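Local coordinates for protein titin (PDB 5JDD) that is a giant muscle protein of the sarcomere, whose I-band immunoglobulin domains, three of them here in tandem, probably form part of an elastic filament, at residues 157-162 and 168-173; 73-76 and 81-84; 220-225 and 241-246; 197-202 and 247-252. All coordinates share one frame; numbering follows the deposited sequence. Where two conformers were deposited one is given.

Contact 1: 157-162 and 168-173; sequences SAEYTF and QVSATL
Thr-161 and Ser-170 hydrogen-bond through their hydroxyls, OG1 to OG at 2.7 Å with either able to donate, across the F-G hairpin of an immunoglobulin I-set domain. Their backbone pairing is of the non-hydrogen-bonded kind, the CA atoms 4.2 Å apart. In both residues the hydroxyl is anti to its own carbonyl carbon (chi1 -60° in Thr-161, -61° in Ser-170), which swings the two oxygens together on one face of the sheet. The methyl CG2 of Thr-161 turns instead to the amide end of Gln-168. On either side of this pair the backbones join antiparallel: Tyr-160 trades two bonds with Ala-171, and Phe-162 two with Val-169.

The other face looks into the sandwich. The ring of Tyr-160 brings CE2 to 3.8 Å from CB of Leu-173, and Phe-162 CB touches Val-169 CG1 at 4.0 Å. Further out, Phe-110 and Ile-149 of the facing sheet pack on both Tyr-160 and Leu-173, Trp-123 meets the Phe-162 ring edge-to-face, and Tyr-160 OH bonds to Asp-156 O, pinning the far end of that ring. At the outer face, a water sits 3.4 Å from Thr-161 OG1 and 3.3 Å from Gln-168 NE2, weakly bonded to each.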
loop_
_atom_site.group_PDB
_atom_site.type_symbol
_atom_site.label_atom_id
_atom_site.label_comp_id
_atom_site.label_asym_id
_atom_site.label_seq_id
_atom_site.Cartn_x
_atom_site.Cartn_y
_atom_site.Cartn_z
ATOM N N SER A 157 13.546 3.281 -5.873
ATOM C CA SER A 157 13.529 2.002 -6.579
ATOM C C SER A 157 13.854 0.894 -5.580
ATOM O O SER A 157 14.920 0.903 -4.957
ATOM C CB SER A 157 14.546 1.985 -7.725
ATOM O OG SER A 157 14.284 3.026 -8.657
ATOM N N ALA A 158 12.928 -0.047 -5.431
ATOM C CA ALA A 158 13.004 -1.051 -4.381
ATOM C C ALA A 158 11.879 -2.049 -4.539
ATOM O O ALA A 158 11.015 -1.905 -5.414
ATOM C CB ALA A 158 12.894 -0.382 -3.010
ATOM N N GLU A 159 11.889 -3.057 -3.672
ATOM C CA GLU A 159 10.793 -4.000 -3.597
ATOM C C GLU A 159 9.896 -3.603 -2.442
ATOM O O GLU A 159 10.365 -3.447 -1.315
ATOM C CB GLU A 159 11.298 -5.421 -3.384
ATOM C CG GLU A 159 10.163 -6.424 -3.256
ATOM C CD GLU A 159 10.650 -7.852 -3.287
ATOM O OE1 GLU A 159 11.452 -8.221 -2.404
ATOM O OE2 GLU A 159 10.232 -8.601 -4.198
ATOM N N TYR A 160 8.607 -3.440 -2.727
ATOM C CA TYR A 160 7.626 -3.045 -1.723
ATOM C C TYR A 160 6.706 -4.208 -1.419
ATOM O O TYR A 160 6.293 -4.937 -2.316
ATOM C CB TYR A 160 6.847 -1.813 -2.203
ATOM C CG TYR A 160 7.725 -0.590 -2.278
ATOM C CD1 TYR A 160 7.840 0.271 -1.195
ATOM C CD2 TYR A 160 8.457 -0.304 -3.422
ATOM C CE1 TYR A 160 8.659 1.386 -1.248
ATOM C CE2 TYR A 160 9.278 0.815 -3.491
ATOM C CZ TYR A 160 9.375 1.647 -2.395
ATOM O OH TYR A 160 10.178 2.752 -2.441
ATOM N N THR A 161 6.381 -4.375 -0.144
ATOM C CA THR A 161 5.623 -5.535 0.295
ATOM C C THR A 161 4.457 -5.095 1.165
ATOM O O THR A 161 4.616 -4.214 2.001
ATOM C CB THR A 161 6.524 -6.456 1.148
ATOM O OG1 THR A 161 7.641 -6.904 0.367
ATOM C CG2 THR A 161 5.751 -7.663 1.666
ATOM N N PHE A 162 3.287 -5.702 0.958
ATOM C CA PHE A 162 2.188 -5.587 1.908
ATOM C C PHE A 162 2.053 -6.897 2.675
ATOM O O PHE A 162 2.003 -7.972 2.073
ATOM C CB PHE A 162 0.858 -5.272 1.214
ATOM C CG PHE A 162 -0.249 -4.990 2.186
ATOM C CD1 PHE A 162 -1.100 -5.999 2.606
ATOM C CD2 PHE A 162 -0.388 -3.733 2.741
ATOM C CE1 PHE A 162 -2.105 -5.750 3.534
ATOM C CE2 PHE A 162 -1.386 -3.470 3.667
ATOM C CZ PHE A 162 -2.257 -4.482 4.073
ATOM N N GLN A 168 1.754 -12.479 2.240
ATOM C CA GLN A 168 2.320 -11.197 1.838
ATOM C C GLN A 168 2.397 -11.125 0.326
ATOM O O GLN A 168 2.390 -12.148 -0.354
ATOM C CB GLN A 168 3.682 -10.955 2.495
ATOM C CG GLN A 168 4.801 -11.854 2.027
ATOM C CD GLN A 168 6.149 -11.431 2.600
ATOM O OE1 GLN A 168 6.302 -11.301 3.815
ATOM N NE2 GLN A 168 7.127 -11.202 1.724
ATOM N N VAL A 169 2.435 -9.907 -0.195
ATOM C CA VAL A 169 2.524 -9.682 -1.630
ATOM C C VAL A 169 3.565 -8.593 -1.879
ATOM O O VAL A 169 3.650 -7.631 -1.121
ATOM C CB VAL A 169 1.136 -9.309 -2.234
ATOM C CG1 VAL A 169 0.558 -8.037 -1.605
ATOM C CG2 VAL A 169 1.209 -9.198 -3.753
ATOM N N SER A 170 4.370 -8.764 -2.920
ATOM C CA SER A 170 5.411 -7.786 -3.228
ATOM C C SER A 170 5.374 -7.360 -4.691
ATOM O O SER A 170 4.891 -8.093 -5.564
ATOM C CB SER A 170 6.807 -8.337 -2.902
ATOM O OG SER A 170 6.939 -8.655 -1.520
ATOM N N ALA A 171 5.914 -6.174 -4.951
ATOM C CA ALA A 171 6.115 -5.701 -6.314
ATOM C C ALA A 171 7.257 -4.709 -6.308
ATOM O O ALA A 171 7.610 -4.169 -5.257
ATOM C CB ALA A 171 4.836 -5.059 -6.876
ATOM N N THR A 172 7.827 -4.449 -7.477
ATOM C CA THR A 172 8.961 -3.538 -7.567
ATOM C C THR A 172 8.603 -2.211 -8.206
ATOM O O THR A 172 7.741 -2.135 -9.087
ATOM C CB THR A 172 10.114 -4.136 -8.377
ATOM O OG1 THR A 172 9.687 -4.361 -9.728
ATOM C CG2 THR A 172 10.572 -5.435 -7.750
ATOM N N LEU A 173 9.274 -1.168 -7.740
ATOM C CA LEU A 173 9.239 0.153 -8.351
ATOM C C LEU A 173 10.594 0.395 -8.989
ATOM O O LEU A 173 11.641 0.211 -8.348
ATOM C CB LEU A 173 8.988 1.229 -7.295
ATOM C CG LEU A 173 9.186 2.675 -7.770
ATOM C CD1 LEU A 173 8.215 3.028 -8.876
ATOM C CD2 LEU A 173 9.004 3.629 -6.606
HETATM O O HOH W 1 9.700 -9.096 1.946
#

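Contact 2: 73-76 and 81-84; sequences YTAV and ECKA
Lys-83 sends its ammonium back to Thr-74, NZ giving a 2.9 Å hydrogen bond to OG1. The two side chains run side by side on the outer face of the sheet; the lysine stays extended as far as CE and then bends (chi4 -69°), which brings NZ round to the hydroxyl while CG lies 3.3 Å from the same OG1. The threonine oxygen thus serves as acceptor to a charged donor.

Four main-chain bonds join the strands. Tyr-73 N gives to Ala-84 O at 2.8 Å, almost straight at 174°, and Ala-84 N answers to Tyr-73 O; Ala-75 and Cys-82 exchange a second such pair, with Ala-75 N 2.8 Å from Cys-82 O. This is the F-G hairpin of the first immunoglobulin I-set domain, and on its other edge strand 71-77 is backbone-bonded to strand 35-38, Thr-74 with Phe-37 and Val-76 with Lys-35. On the inner face the thiol sulfur SG of Cys-82 rests against Ala-75 CB at 3.9 Å, both covered by Val-25 from the opposing sheet. Beside them, Tyr-73 buries its ring against Phe-23 and stacks on His-38, and its phenol OH is satisfied by Asp-69 O.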
loop_
_atom_site.group_PDB
_atom_site.type_symbol
_atom_site.label_atom_id
_atom_site.label_comp_id
_atom_site.label_asym_id
_atom_site.label_seq_id
_atom_site.Cartn_x
_atom_site.Cartn_y
_atom_site.Cartn_z
ATOM N N TYR A 73 -16.194 -31.520 14.831
ATOM C CA TYR A 73 -16.242 -31.790 16.258
ATOM C C TYR A 73 -17.487 -32.604 16.551
ATOM O O TYR A 73 -18.544 -32.353 15.970
ATOM C CB TYR A 73 -16.249 -30.467 17.033
ATOM C CG TYR A 73 -14.916 -29.767 16.966
ATOM C CD1 TYR A 73 -14.535 -29.046 15.836
ATOM C CD2 TYR A 73 -14.024 -29.855 18.017
ATOM C CE1 TYR A 73 -13.299 -28.429 15.770
ATOM C CE2 TYR A 73 -12.790 -29.240 17.969
ATOM C CZ TYR A 73 -12.430 -28.524 16.839
ATOM O OH TYR A 73 -11.195 -27.916 16.776
ATOM N N THR A 74 -17.360 -33.592 17.436
ATOM C CA THR A 74 -18.463 -34.469 17.791
ATOM C C THR A 74 -18.752 -34.382 19.287
ATOM O O THR A 74 -17.837 -34.479 20.114
ATOM C CB THR A 74 -18.140 -35.932 17.438
ATOM O OG1 THR A 74 -17.791 -36.016 16.053
ATOM C CG2 THR A 74 -19.331 -36.847 17.722
ATOM N N ALA A 75 -20.024 -34.184 19.628
ATOM C CA ALA A 75 -20.478 -34.322 21.007
ATOM C C ALA A 75 -21.107 -35.697 21.169
ATOM O O ALA A 75 -21.933 -36.106 20.355
ATOM C CB ALA A 75 -21.479 -33.247 21.358
ATOM N N VAL A 76 -20.707 -36.406 22.219
ATOM C CA VAL A 76 -21.255 -37.720 22.521
ATOM C C VAL A 76 -22.009 -37.679 23.838
ATOM O O VAL A 76 -21.455 -37.273 24.861
ATOM C CB VAL A 76 -20.161 -38.792 22.611
ATOM C CG1 VAL A 76 -20.774 -40.153 22.907
ATOM C CG2 VAL A 76 -19.365 -38.848 21.320
ATOM N N GLU A 81 -24.908 -39.171 19.287
ATOM C CA GLU A 81 -23.844 -38.296 18.817
ATOM C C GLU A 81 -24.416 -37.193 17.952
ATOM O O GLU A 81 -25.475 -37.347 17.340
ATOM C CB GLU A 81 -22.800 -39.078 18.023
ATOM C CG GLU A 81 -22.186 -40.245 18.769
ATOM C CD GLU A 81 -21.148 -40.972 17.941
ATOM O OE1 GLU A 81 -20.774 -40.444 16.869
ATOM O OE2 GLU A 81 -20.713 -42.070 18.361
ATOM N N CYS A 82 -23.704 -36.075 17.910
ATOM C CA CYS A 82 -24.012 -35.007 16.969
ATOM C C CYS A 82 -22.724 -34.292 16.595
ATOM O O CYS A 82 -21.781 -34.222 17.386
ATOM C CB CYS A 82 -25.051 -34.027 17.531
ATOM S SG CYS A 82 -24.724 -33.437 19.204
ATOM N N LYS A 83 -22.687 -33.774 15.376
ATOM C CA LYS A 83 -21.465 -33.232 14.818
ATOM C C LYS A 83 -21.687 -31.848 14.240
ATOM O O LYS A 83 -22.778 -31.521 13.770
ATOM C CB LYS A 83 -20.952 -34.146 13.703
ATOM C CG LYS A 83 -20.496 -35.512 14.165
ATOM C CD LYS A 83 -20.273 -36.432 12.974
ATOM C CE LYS A 83 -19.919 -37.848 13.423
ATOM N NZ LYS A 83 -18.570 -37.916 14.057
ATOM N N ALA A 84 -20.634 -31.039 14.279
ATOM C CA ALA A 84 -20.615 -29.747 13.596
ATOM C C ALA A 84 -19.188 -29.421 13.191
ATOM O O ALA A 84 -18.239 -30.023 13.696
ATOM C CB ALA A 84 -21.186 -28.650 14.490
#

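Contact 3: 220-225 and 241-246; sequences TDKCQM and FGDAAD
A single ion pair makes up this contact: of the twelve residues, just Lys-222 and Asp-243 meet, NZ to OD2 at 3.0 Å. The two side chains come from opposite directions. Lys-222 leaves its turn stretched, with CG anti to the backbone N (chi1 -178°), and then bends at chi4 (103°), about CD-CE, which turns NZ toward the carboxylate. The ammonium meets OD2 on the syn side of the carboxylate, 23° out of its plane, and CE lies 3.3 Å from OD1, although OD2 alone takes the bond.

Each charged group is also held by a main-chain group, in each case its stronger polar partner. NZ gives to Arg-237 O, while OD2 accepts from His-240 N; Asp-243 is buried, and these contacts probably help it to carry its charge there. The main-chain O of Asp-243 receives the phenol of Tyr-247.

The lysine's starting point is held by local bonds. Thr-220 OG1 accepts from Cys-223 N at 2.9 Å in an ST motif, and Gln-224 NE2 reaches Asp-221 O at 3.0 Å. On the aspartate side a short 3-10 turn, 241-243, carries the carboxylate just ahead of strand 245-251. A basic residue near the start of strand D, bridged to an aspartate of the E-F turn that precedes strand F and its tyrosine corner, is a familiar feature of immunoglobulin domains.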
loop_
_atom_site.group_PDB
_atom_site.type_symbol
_atom_site.label_atom_id
_atom_site.label_comp_id
_atom_site.label_asym_id
_atom_site.label_seq_id
_atom_site.Cartn_x
_atom_site.Cartn_y
_atom_site.Cartn_z
ATOM N N THR A 220 7.973 35.567 -12.000
ATOM C CA THR A 220 7.570 36.968 -11.956
ATOM C C THR A 220 6.984 37.370 -13.300
ATOM O O THR A 220 7.006 36.584 -14.246
ATOM C CB THR A 220 8.763 37.904 -11.681
ATOM O OG1 THR A 220 9.696 37.808 -12.761
ATOM C CG2 THR A 220 9.465 37.556 -10.374
ATOM N N ASP A 221 6.467 38.591 -13.380
ATOM C CA ASP A 221 5.945 39.090 -14.642
ATOM C C ASP A 221 7.073 39.114 -15.668
ATOM O O ASP A 221 6.862 38.796 -16.838
ATOM C CB ASP A 221 5.340 40.490 -14.486
ATOM C CG ASP A 221 4.036 40.492 -13.695
ATOM O OD1 ASP A 221 3.348 39.449 -13.659
ATOM O OD2 ASP A 221 3.702 41.550 -13.115
ATOM N N LYS A 222 8.275 39.463 -15.219
ATOM C CA LYS A 222 9.418 39.517 -16.125
ATOM C C LYS A 222 9.915 38.143 -16.558
ATOM O O LYS A 222 10.254 37.946 -17.721
ATOM C CB LYS A 222 10.571 40.314 -15.521
ATOM C CG LYS A 222 11.750 40.403 -16.479
ATOM C CD LYS A 222 12.879 41.208 -15.920
ATOM C CE LYS A 222 14.118 40.980 -16.744
ATOM N NZ LYS A 222 14.396 42.115 -17.667
ATOM N N CYS A 223 9.963 37.201 -15.620
ATOM C CA CYS A 223 10.440 35.846 -15.900
ATOM C C CYS A 223 9.320 34.846 -15.727
ATOM O O CYS A 223 9.005 34.426 -14.606
ATOM C CB CYS A 223 11.611 35.471 -14.987
ATOM S SG CYS A 223 13.078 36.495 -15.262
ATOM N N GLN A 224 8.694 34.477 -16.840
ATOM C CA GLN A 224 7.586 33.534 -16.794
ATOM C C GLN A 224 8.025 32.147 -17.246
ATOM O O GLN A 224 8.679 31.991 -18.281
ATOM C CB GLN A 224 6.402 34.044 -17.620
ATOM C CG GLN A 224 5.830 35.357 -17.092
ATOM C CD GLN A 224 4.697 35.900 -17.939
ATOM O OE1 GLN A 224 4.033 35.155 -18.661
ATOM N NE2 GLN A 224 4.469 37.207 -17.855
ATOM N N MET A 225 7.670 31.140 -16.455
ATOM C CA MET A 225 8.052 29.761 -16.723
ATOM C C MET A 225 6.814 28.914 -16.938
ATOM O O MET A 225 5.971 28.796 -16.044
ATOM C CB MET A 225 8.880 29.206 -15.566
ATOM C CG MET A 225 10.300 29.764 -15.561
ATOM S SD MET A 225 11.190 29.764 -13.985
ATOM C CE MET A 225 10.311 31.058 -13.095
ATOM N N PHE A 241 21.511 44.133 -19.633
ATOM C CA PHE A 241 22.804 43.544 -19.286
ATOM C C PHE A 241 22.714 42.607 -18.088
ATOM O O PHE A 241 23.396 41.576 -18.039
ATOM C CB PHE A 241 23.820 44.655 -19.010
ATOM C CG PHE A 241 25.110 44.168 -18.399
ATOM C CD1 PHE A 241 26.132 43.657 -19.197
ATOM C CD2 PHE A 241 25.312 44.248 -17.026
ATOM C CE1 PHE A 241 27.324 43.223 -18.628
ATOM C CE2 PHE A 241 26.495 43.811 -16.451
ATOM C CZ PHE A 241 27.509 43.305 -17.256
ATOM N N GLY A 242 21.878 42.964 -17.118
ATOM C CA GLY A 242 21.731 42.154 -15.924
ATOM C C GLY A 242 21.198 40.765 -16.214
ATOM O O GLY A 242 21.426 39.831 -15.447
ATOM N N ASP A 243 20.489 40.626 -17.330
ATOM C CA ASP A 243 19.940 39.326 -17.718
ATOM C C ASP A 243 20.940 38.442 -18.449
ATOM O O ASP A 243 20.721 37.231 -18.580
ATOM C CB ASP A 243 18.706 39.519 -18.603
ATOM C CG ASP A 243 17.586 40.238 -17.884
ATOM O OD1 ASP A 243 17.116 39.723 -16.844
ATOM O OD2 ASP A 243 17.178 41.326 -18.343
ATOM N N ALA A 244 22.016 39.038 -18.955
ATOM C CA ALA A 244 23.050 38.248 -19.619
ATOM C C ALA A 244 23.735 37.339 -18.599
ATOM O O ALA A 244 24.376 37.804 -17.655
ATOM C CB ALA A 244 24.044 39.146 -20.331
ATOM N N ALA A 245 23.570 36.037 -18.793
ATOM C CA ALA A 245 23.908 35.053 -17.774
ATOM C C ALA A 245 23.799 33.666 -18.365
ATOM O O ALA A 245 23.356 33.497 -19.507
ATOM C CB ALA A 245 22.939 35.186 -16.590
ATOM N N ASP A 246 24.181 32.670 -17.577
ATOM C CA ASP A 246 23.992 31.284 -17.974
ATOM C C ASP A 246 22.723 30.758 -17.321
ATOM O O ASP A 246 22.523 30.916 -16.109
ATOM C CB ASP A 246 25.171 30.415 -17.539
ATOM C CG ASP A 246 26.468 30.811 -18.194
ATOM O OD1 ASP A 246 26.436 31.395 -19.298
ATOM O OD2 ASP A 246 27.526 30.539 -17.587
#

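Contact 4: 197-202 and 247-252; sequences FEVTVN and YTFVAG
Val-199 points at Phe-249 across the interface of the two sheets, and the phenylalanine is worth following outward. Its CB lies 4.1 Å from Val-199 CG1. With CG anti to the backbone N (chi1 171°), the ring then extends beneath the other methyl: CG and CD1 are each 3.6 Å from Val-199 CG2, which stands over the centre of the ring face, 3.5 Å from the centroid and almost on the ring normal, a CH-pi contact. CD2 and CE1 also lie under Val-199 CG2. Towards the tip, CE2 also gains Val-201 CG1 at 3.9 Å, and CZ touches that same methyl and Val-199 CG2. Trp-210 meets this ring edge-to-face.

Two residues back along both strands, Phe-197 approaches Tyr-247. Its CE2 comes to 3.6 Å from Tyr-247 CD1, the ring planes inclined at 36° in an oblique aromatic pair, while Tyr-247 CB lies over one face of the phenylalanine, offset toward its rim.

No hydrogen bond joins the segments. The axes of strands 197-201 and 247-251 approach to 9.0 Å and are inclined at 26°, and alternate residues meet between them: strands B and F of opposing sheets, packed face to face around Trp-210, the core tryptophan on strand C of an immunoglobulin beta sandwich.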
loop_
_atom_site.group_PDB
_atom_site.type_symbol
_atom_site.label_atom_id
_atom_site.label_comp_id
_atom_site.label_asym_id
_atom_site.label_seq_id
_atom_site.Cartn_x
_atom_site.Cartn_y
_atom_site.Cartn_z
ATOM N N PHE A 197 13.779 30.827 -23.720
ATOM C CA PHE A 197 14.510 29.563 -23.707
ATOM C C PHE A 197 13.494 28.430 -23.713
ATOM O O PHE A 197 12.441 28.557 -23.089
ATOM C CB PHE A 197 15.351 29.434 -22.435
ATOM C CG PHE A 197 16.635 30.229 -22.449
ATOM C CD1 PHE A 197 17.719 29.803 -23.205
ATOM C CD2 PHE A 197 16.766 31.379 -21.679
ATOM C CE1 PHE A 197 18.905 30.519 -23.214
ATOM C CE2 PHE A 197 17.949 32.102 -21.681
ATOM C CZ PHE A 197 19.022 31.668 -22.442
ATOM N N GLU A 198 13.795 27.335 -24.404
ATOM C CA GLU A 198 12.895 26.175 -24.462
ATOM C C GLU A 198 13.664 24.860 -24.382
ATOM O O GLU A 198 14.722 24.717 -24.999
ATOM C CB GLU A 198 12.092 26.179 -25.766
ATOM C CG GLU A 198 11.274 27.427 -26.026
ATOM C CD GLU A 198 10.524 27.363 -27.344
ATOM O OE1 GLU A 198 9.408 26.803 -27.365
ATOM O OE2 GLU A 198 11.055 27.869 -28.358
ATOM N N VAL A 199 13.126 23.918 -23.607
ATOM C CA VAL A 199 13.640 22.552 -23.581
ATOM C C VAL A 199 12.490 21.600 -23.783
ATOM O O VAL A 199 11.347 21.913 -23.463
ATOM C CB VAL A 199 14.275 22.154 -22.234
ATOM C CG1 VAL A 199 15.604 22.798 -22.056
ATOM C CG2 VAL A 199 13.347 22.494 -21.078
ATOM N N THR A 200 12.787 20.436 -24.342
ATOM C CA THR A 200 11.781 19.389 -24.445
ATOM C C THR A 200 12.293 18.184 -23.681
ATOM O O THR A 200 13.485 17.862 -23.754
ATOM C CB THR A 200 11.471 19.023 -25.904
ATOM O OG1 THR A 200 11.080 20.212 -26.607
ATOM C CG2 THR A 200 10.337 18.007 -25.967
ATOM N N VAL A 201 11.412 17.560 -22.908
ATOM C CA VAL A 201 11.763 16.368 -22.125
ATOM C C VAL A 201 10.969 15.162 -22.607
ATOM O O VAL A 201 10.072 15.293 -23.444
ATOM C CB VAL A 201 11.525 16.572 -20.617
ATOM C CG1 VAL A 201 12.444 17.670 -20.073
ATOM C CG2 VAL A 201 10.061 16.920 -20.337
ATOM N N ASN A 202 11.288 13.980 -22.085
ATOM C CA ASN A 202 10.624 12.759 -22.542
ATOM C C ASN A 202 9.333 12.369 -21.815
ATOM O O ASN A 202 8.593 11.509 -22.292
ATOM C CB ASN A 202 11.610 11.578 -22.564
ATOM C CG ASN A 202 12.202 11.257 -21.192
ATOM O OD1 ASN A 202 12.200 12.085 -20.277
ATOM N ND2 ASN A 202 12.740 10.049 -21.060
ATOM N N TYR A 247 21.872 30.125 -18.119
ATOM C CA TYR A 247 20.607 29.612 -17.622
ATOM C C TYR A 247 20.593 28.102 -17.678
ATOM O O TYR A 247 21.072 27.508 -18.653
ATOM C CB TYR A 247 19.453 30.210 -18.432
ATOM C CG TYR A 247 19.299 31.680 -18.162
ATOM C CD1 TYR A 247 20.065 32.625 -18.843
ATOM C CD2 TYR A 247 18.425 32.126 -17.185
ATOM C CE1 TYR A 247 19.943 33.988 -18.561
ATOM C CE2 TYR A 247 18.278 33.488 -16.917
ATOM C CZ TYR A 247 19.051 34.407 -17.601
ATOM O OH TYR A 247 18.925 35.751 -17.321
ATOM N N THR A 248 20.057 27.482 -16.623
ATOM C CA THR A 248 20.033 26.031 -16.529
ATOM C C THR A 248 18.621 25.544 -16.240
ATOM O O THR A 248 17.955 26.024 -15.320
ATOM C CB THR A 248 20.960 25.518 -15.412
ATOM O OG1 THR A 248 22.296 25.990 -15.640
ATOM C CG2 THR A 248 20.968 23.992 -15.369
ATOM N N PHE A 249 18.165 24.588 -17.040
ATOM C CA PHE A 249 16.936 23.878 -16.750
ATOM C C PHE A 249 17.319 22.621 -15.991
ATOM O O PHE A 249 18.245 21.907 -16.405
ATOM C CB PHE A 249 16.223 23.523 -18.056
ATOM C CG PHE A 249 15.052 22.602 -17.878
ATOM C CD1 PHE A 249 13.797 23.103 -17.556
ATOM C CD2 PHE A 249 15.203 21.237 -18.061
ATOM C CE1 PHE A 249 12.706 22.246 -17.409
ATOM C CE2 PHE A 249 14.124 20.376 -17.903
ATOM C CZ PHE A 249 12.870 20.884 -17.581
ATOM N N VAL A 250 16.620 22.357 -14.888
ATOM C CA VAL A 250 16.885 21.181 -14.064
ATOM C C VAL A 250 15.615 20.378 -13.846
ATOM O O VAL A 250 14.614 20.916 -13.397
ATOM C CB VAL A 250 17.409 21.575 -12.673
ATOM C CG1 VAL A 250 17.658 20.329 -11.820
ATOM C CG2 VAL A 250 18.671 22.412 -12.785
ATOM N N ALA A 251 15.653 19.085 -14.154
ATOM C CA ALA A 251 14.526 18.208 -13.856
ATOM C C ALA A 251 15.053 16.853 -13.449
ATOM O O ALA A 251 15.680 16.171 -14.261
ATOM C CB ALA A 251 13.616 18.066 -15.063
ATOM N N GLY A 252 14.797 16.471 -12.203
ATOM C CA GLY A 252 15.376 15.256 -11.656
ATOM C C GLY A 252 16.888 15.348 -11.726
ATOM O O GLY A 252 17.476 16.338 -11.279
#

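In the fold
Three immunoglobulin I-set domains follow one another along the chain, and the contacts are shared among them in order. Contact 2 comes first, closing the short turn of the F-G hairpin in the first domain; contact 1 closes the equivalent hairpin in the second, with centres about 46 Å away. Each acts within a single sheet of its own domain. In the third, contact 4 opens at strand 195-201 and closes a long loop at 247-252, joining the two sheets through the core; contact 3, within that loop, ties the turn before strand 223-228 to the turn before strand 245-251. Contacts 3 and 4 adjoin at residues 246 and 247, while contacts 2 and 3 lie about 87 Å apart, centre to centre.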